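Local coordinates for protein dihydroorotase (Campylobacter jejuni subsp. jejuni, PDB 3PNU) that probably catalyses the reversible, zinc-dependent cyclisation of carbamoyl aspartate to dihydroorotate, a step of de novo pyrimidine biosynthesis, at residues 68-71 / 72-75; 214-218 / 219-223. All coordinates share one frame; numbering follows the deposited sequence.

Interaction 1 of 2, residues 68-71 / 72-75; sequences CNLE and DLKA
Asp72 meets Asn69 twice, once through its backbone and once through its carboxylate, and the pair illustrates how a side chain can stand in for the missing preceding turn at the start of a helix. The amide oxygen of Asn69, the N-cap residue, takes the backbone hydrogen of Asp72: OD1 lies 2.9 Å from Asp72 N and the bond is nearly straight at 169°. What brings OD1 there is the first torsion of Asn69 (chi1 67°), which places CG between the backbone N and the carbonyl carbon and folds the amide back over the opening turn. The carboxylate of Asp72 then crosses the amide, the two planes 54° apart. Its OD2 sits 2.7 Å from Asn69 ND2, but the bent approach makes this a weak hydrogen bond. The same OD2 also comes close to Asn69 OD1, another acceptor and not a bonding partner. Water 1 lies beside the pair, accepting from Cys68 N at 2.6 Å and placed to donate to Asp72 OD2. A negative charge on Asp72 would probably be favoured so close to the helix N-terminus.

Leu73 begins the regular pattern, its N bonding to Asn69 O at 3.2 Å. The helix opened here, 70-84, links strand 56-59 to strand 90-93 as a beta-alpha-beta crossover of the TIM barrel, and Leu73 faces inward onto Leu95 and Ile112. Against Leu70 it makes a loose methyl contact, CD2 to CD2 at 4.4 Å, while Leu70 itself leans on Ser107 and Ala108 of helix 102-108.

Lys74 N closes the next turn on Leu70 O at 2.8 Å, and its side-chain CB rests near the same oxygen before the bent chain carries the amine away. Ala75 N continues the series to Glu71 O at 3.0 Å, with its methyl lying close to that carbonyl.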
ATOM      1  N   CYS A  68      12.886 -27.382 -11.521  1.00 60.62           N
ATOM      2  CA  CYS A  68      14.116 -27.767 -10.820  1.00 60.34           C
ATOM      3  C   CYS A  68      14.880 -28.924 -11.480  1.00 60.69           C
ATOM      4  O   CYS A  68      15.767 -29.513 -10.855  1.00 62.29           O
ATOM      5  CB  CYS A  68      13.817 -28.097  -9.348  1.00 60.75           C
ATOM      6  SG  CYS A  68      13.261 -26.666  -8.332  1.00 62.78           S
ATOM      7  N   ASN A  69      14.547 -29.256 -12.729  1.00 60.49           N
ATOM      8  CA  ASN A  69      15.277 -30.300 -13.469  1.00 59.84           C
ATOM      9  C   ASN A  69      15.171 -30.070 -14.974  1.00 59.11           C
ATOM     10  O   ASN A  69      14.222 -29.445 -15.447  1.00 58.52           O
ATOM     11  CB  ASN A  69      14.836 -31.717 -13.058  1.00 60.01           C
ATOM     12  CG  ASN A  69      13.413 -32.035 -13.463  1.00 59.86           C
ATOM     13  OD1 ASN A  69      13.044 -31.934 -14.637  1.00 62.14           O
ATOM     14  ND2 ASN A  69      12.609 -32.451 -12.493  1.00 55.60           N
ATOM     15  N   LEU A  70      16.153 -30.577 -15.717  1.00 59.76           N
ATOM     16  CA  LEU A  70      16.229 -30.368 -17.178  1.00 59.85           C
ATOM     17  C   LEU A  70      15.047 -30.882 -17.975  1.00 60.49           C
ATOM     18  O   LEU A  70      14.597 -30.226 -18.926  1.00 59.93           O
ATOM     19  CB  LEU A  70      17.512 -30.980 -17.722  1.00 59.70           C
ATOM     20  CG  LEU A  70      18.796 -30.317 -17.214  1.00 60.30           C
ATOM     21  CD1 LEU A  70      20.042 -31.117 -17.596  1.00 59.48           C
ATOM     22  CD2 LEU A  70      18.882 -28.882 -17.723  1.00 58.25           C
ATOM     23  N   GLU A  71      14.534 -32.046 -17.580  1.00 61.40           N
ATOM     24  CA  GLU A  71      13.405 -32.666 -18.276  1.00 62.02           C
ATOM     25  C   GLU A  71      12.209 -31.740 -18.325  1.00 60.05           C
ATOM     26  O   GLU A  71      11.630 -31.494 -19.385  1.00 58.26           O
ATOM     27  CB  GLU A  71      12.997 -33.996 -17.604  1.00 63.33           C
ATOM     28  CG  GLU A  71      14.028 -35.141 -17.719  1.00 66.53           C
ATOM     29  CD  GLU A  71      15.321 -34.886 -16.948  1.00 71.61           C
ATOM     30  OE1 GLU A  71      16.363 -35.450 -17.356  1.00 74.58           O
ATOM     31  OE2 GLU A  71      15.305 -34.119 -15.954  1.00 70.67           O
ATOM     32  N   ASP A  72      11.845 -31.224 -17.160  1.00 59.61           N
ATOM     33  CA  ASP A  72      10.691 -30.343 -17.047  1.00 59.11           C
ATOM     34  C   ASP A  72      10.945 -29.009 -17.752  1.00 57.32           C
ATOM     35  O   ASP A  72      10.028 -28.431 -18.339  1.00 55.71           O
ATOM     36  CB  ASP A  72      10.341 -30.160 -15.576  1.00 59.98           C
ATOM     37  CG  ASP A  72      10.058 -31.489 -14.880  1.00 63.02           C
ATOM     38  OD1 ASP A  72       9.569 -32.426 -15.554  1.00 66.74           O
ATOM     39  OD2 ASP A  72      10.321 -31.604 -13.662  1.00 63.21           O
ATOM     40  N   LEU A  73      12.197 -28.543 -17.708  1.00 56.88           N
ATOM     41  CA  LEU A  73      12.590 -27.284 -18.361  1.00 56.24           C
ATOM     42  C   LEU A  73      12.421 -27.439 -19.871  1.00 56.14           C
ATOM     43  O   LEU A  73      11.816 -26.589 -20.519  1.00 54.21           O
ATOM     44  CB  LEU A  73      14.037 -26.920 -17.997  1.00 56.47           C
ATOM     45  CG  LEU A  73      14.631 -25.579 -18.449  1.00 55.85           C
ATOM     46  CD1 LEU A  73      13.966 -24.411 -17.743  1.00 57.34           C
ATOM     47  CD2 LEU A  73      16.112 -25.549 -18.165  1.00 57.95           C
ATOM     48  N   LYS A  74      12.951 -28.535 -20.425  1.00 57.14           N
ATOM     49  CA  LYS A  74      12.800 -28.818 -21.866  1.00 58.90           C
ATOM     50  C   LYS A  74      11.320 -28.852 -22.212  1.00 57.70           C
ATOM     51  O   LYS A  74      10.878 -28.230 -23.178  1.00 58.31           O
ATOM     52  CB  LYS A  74      13.419 -30.174 -22.254  1.00 60.32           C
ATOM     53  CG  LYS A  74      13.286 -30.522 -23.773  1.00 65.08           C
ATOM     54  CD  LYS A  74      13.533 -32.031 -24.092  1.00 69.92           C
ATOM     55  CE  LYS A  74      14.950 -32.531 -23.738  1.00 73.32           C
ATOM     56  NZ  LYS A  74      16.031 -31.874 -24.544  1.00 75.49           N
ATOM     57  N   ALA A  75      10.563 -29.588 -21.404  1.00 56.53           N
ATOM     58  CA  ALA A  75       9.129 -29.724 -21.594  1.00 56.21           C
ATOM     59  C   ALA A  75       8.447 -28.357 -21.673  1.00 55.74           C
ATOM     60  O   ALA A  75       7.673 -28.100 -22.589  1.00 56.41           O
ATOM     61  CB  ALA A  75       8.533 -30.564 -20.457  1.00 55.48           C
TER
HETATM   62  O   HOH W   1      11.592 -29.691 -11.396  1.00 62.91           O

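Interaction 2 of 2, residues 214-218 / 219-223; sequences LIITL and DDVIG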
ATOM      1  N   LEU A 214       9.801   2.773 -13.434  1.00 36.04           N
ATOM      2  CA  LEU A 214      10.363   4.013 -13.971  1.00 38.13           C
ATOM      3  C   LEU A 214       9.305   5.107 -13.923  1.00 39.60           C
ATOM      4  O   LEU A 214       9.617   6.285 -14.053  1.00 39.37           O
ATOM      5  CB  LEU A 214      10.783   3.853 -15.431  1.00 37.41           C
ATOM      6  CG  LEU A 214      12.035   3.035 -15.694  1.00 39.78           C
ATOM      7  CD1 LEU A 214      12.145   2.740 -17.198  1.00 36.39           C
ATOM      8  CD2 LEU A 214      13.267   3.753 -15.133  1.00 33.01           C
ATOM      9  N   ILE A 215       8.052   4.689 -13.723  1.00 40.59           N
ATOM     10  CA  ILE A 215       6.914   5.580 -13.784  1.00 40.99           C
ATOM     11  C   ILE A 215       6.189   5.861 -12.457  1.00 39.42           C
ATOM     12  O   ILE A 215       5.963   7.018 -12.121  1.00 37.46           O
ATOM     13  CB  ILE A 215       5.895   5.002 -14.801  1.00 40.58           C
ATOM     14  CG1 ILE A 215       6.548   4.895 -16.194  1.00 43.09           C
ATOM     15  CG2 ILE A 215       4.651   5.872 -14.870  1.00 44.10           C
ATOM     16  CD1 ILE A 215       5.690   4.195 -17.270  1.00 39.40           C
ATOM     17  N   ILE A 216       5.849   4.810 -11.708  1.00 38.44           N
ATOM     18  CA  ILE A 216       5.055   4.975 -10.481  1.00 37.72           C
ATOM     19  C   ILE A 216       5.838   5.035  -9.156  1.00 37.56           C
ATOM     20  O   ILE A 216       7.009   4.642  -9.091  1.00 39.51           O
ATOM     21  CB  ILE A 216       4.006   3.836 -10.358  1.00 37.16           C
ATOM     22  CG1 ILE A 216       4.659   2.520  -9.945  1.00 35.88           C
ATOM     23  CG2 ILE A 216       3.227   3.678 -11.672  1.00 34.49           C
ATOM     24  CD1 ILE A 216       3.693   1.403  -9.722  1.00 32.12           C
ATOM     25  N   THR A 217       5.172   5.553  -8.123  1.00 37.16           N
ATOM     26  CA  THR A 217       5.688   5.569  -6.749  1.00 36.76           C
ATOM     27  C   THR A 217       4.574   5.001  -5.875  1.00 37.05           C
ATOM     28  O   THR A 217       3.471   4.742  -6.357  1.00 36.33           O
ATOM     29  CB  THR A 217       6.033   6.965  -6.209  1.00 37.09           C
ATOM     30  OG1 THR A 217       4.827   7.688  -5.922  1.00 39.35           O
ATOM     31  CG2 THR A 217       6.918   7.733  -7.166  1.00 33.20           C
ATOM     32  N   LEU A 218       4.852   4.815  -4.585  1.00 37.07           N
ATOM     33  CA  LEU A 218       3.833   4.304  -3.663  1.00 35.61           C
ATOM     34  C   LEU A 218       2.541   5.150  -3.714  1.00 33.86           C
ATOM     35  O   LEU A 218       1.451   4.620  -3.552  1.00 34.41           O
ATOM     36  CB  LEU A 218       4.370   4.268  -2.223  1.00 34.83           C
ATOM     37  CG  LEU A 218       3.482   3.552  -1.198  1.00 31.25           C
ATOM     38  CD1 LEU A 218       3.320   2.076  -1.577  1.00 27.69           C
ATOM     39  CD2 LEU A 218       4.043   3.687   0.218  1.00 25.57           C
ATOM     40  N   ASP A 219       2.671   6.453  -3.917  1.00 33.33           N
ATOM     41  CA  ASP A 219       1.496   7.343  -3.999  1.00 34.78           C
ATOM     42  C   ASP A 219       0.463   6.901  -5.051  1.00 35.23           C
ATOM     43  O   ASP A 219      -0.736   7.049  -4.828  1.00 36.19           O
ATOM     44  CB  ASP A 219       1.919   8.794  -4.261  1.00 35.35           C
ATOM     45  CG  ASP A 219       2.466   9.488  -3.027  1.00 36.30           C
ATOM     46  OD1 ASP A 219       2.275   8.986  -1.904  1.00 38.37           O
ATOM     47  OD2 ASP A 219       3.078  10.559  -3.174  1.00 44.85           O
ATOM     48  N   ASP A 220       0.922   6.341  -6.167  1.00 35.15           N
ATOM     49  CA  ASP A 220       0.032   5.876  -7.230  1.00 36.06           C
ATOM     50  C   ASP A 220      -0.695   4.647  -6.797  1.00 37.02           C
ATOM     51  O   ASP A 220      -1.814   4.402  -7.235  1.00 39.03           O
ATOM     52  CB  ASP A 220       0.830   5.568  -8.503  1.00 36.64           C
ATOM     53  CG  ASP A 220       1.527   6.789  -9.050  1.00 37.85           C
ATOM     54  OD1 ASP A 220       0.834   7.788  -9.301  1.00 39.44           O
ATOM     55  OD2 ASP A 220       2.759   6.762  -9.237  1.00 39.78           O
ATOM     56  N   VAL A 221      -0.067   3.865  -5.926  1.00 36.63           N
ATOM     57  CA  VAL A 221      -0.667   2.638  -5.455  1.00 35.87           C
ATOM     58  C   VAL A 221      -1.632   2.860  -4.291  1.00 37.13           C
ATOM     59  O   VAL A 221      -2.681   2.226  -4.245  1.00 39.78           O
ATOM     60  CB  VAL A 221       0.414   1.608  -5.010  1.00 36.27           C
ATOM     61  CG1 VAL A 221      -0.241   0.284  -4.612  1.00 34.82           C
ATOM     62  CG2 VAL A 221       1.418   1.364  -6.108  1.00 35.36           C
ATOM     63  N   ILE A 222      -1.287   3.722  -3.337  1.00 37.37           N
ATOM     64  CA  ILE A 222      -2.163   3.942  -2.178  1.00 37.01           C
ATOM     65  C   ILE A 222      -2.301   5.380  -1.702  1.00 37.79           C
ATOM     66  O   ILE A 222      -2.862   5.606  -0.658  1.00 38.33           O
ATOM     67  CB  ILE A 222      -1.750   3.089  -0.938  1.00 36.45           C
ATOM     68  CG1 ILE A 222      -0.324   3.408  -0.501  1.00 36.06           C
ATOM     69  CG2 ILE A 222      -1.922   1.603  -1.195  1.00 34.72           C
ATOM     70  CD1 ILE A 222       0.114   2.659   0.701  1.00 30.52           C
ATOM     71  N   GLY A 223      -1.817   6.348  -2.463  1.00 39.76           N
ATOM     72  CA  GLY A 223      -1.914   7.753  -2.063  1.00 40.53           C
ATOM     73  C   GLY A 223      -3.333   8.282  -2.123  1.00 42.86           C
ATOM     74  O   GLY A 223      -3.756   9.020  -1.244  1.00 44.03           O
TER
HETATM   75  O   HOH W   2       2.856   7.749 -12.123  1.00 49.81           O
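Leu218 O receives Ile222 N at 2.9 Å, and also a weak bond from Val221 N, as the chain passes from a loop, extended at Ile216 and Thr217, into helix 218-223. Thr217 is the N-cap and forms a capping box with Asp220. Thr217 N gives its hydrogen to Asp220 OD2 at 2.9 Å, on the anti side of the carboxylate and 20° out of its plane. In return Asp220 N reaches Thr217 O at 3.0 Å, standing above the carbonyl plane. Thr217 OG1, set between its backbone N and carbonyl carbon (chi1 73°), lies alongside the Asp219 side chain and accepts weakly from Asp219 N. CB of Ile216 touches Asp220 OD2 at 3.4 Å, the two side chains meeting at an angle, while CG of Leu218 packs on CG1 of Ile222 at 3.9 Å, also at a slant. The Asp219 carboxylate is held from beyond the two segments: OD2 bonds Tyr239 OH, and OD1 accepts from Val162 N of the second subunit. Water 2 adds a second donor to Asp220 OD2 and also bridges to Ile215 O. Two donors and a nearby helix start would together be expected to stabilise Asp220 as a carboxylate.

Overall arrangement
Interactions 1 and 2 open two different helices, and both use a polar N-cap residue with an aspartate three positions further on. They follow one another along the chain and lie on opposite sides of its centre, with contact centres 38 Å apart and nearest atoms about 27 Å apart, so neither touches the other. Residues 68-75 form a surface contact, whereas residues 214-223 are largely buried and meet the second subunit of the dimer. Neither contact reaches the active site: the Leu73 side chain is about 11 Å from that of Asn62, a predicted substrate residue, and the Ile216 side chain about 11 Å from that of zinc-binding Asp261.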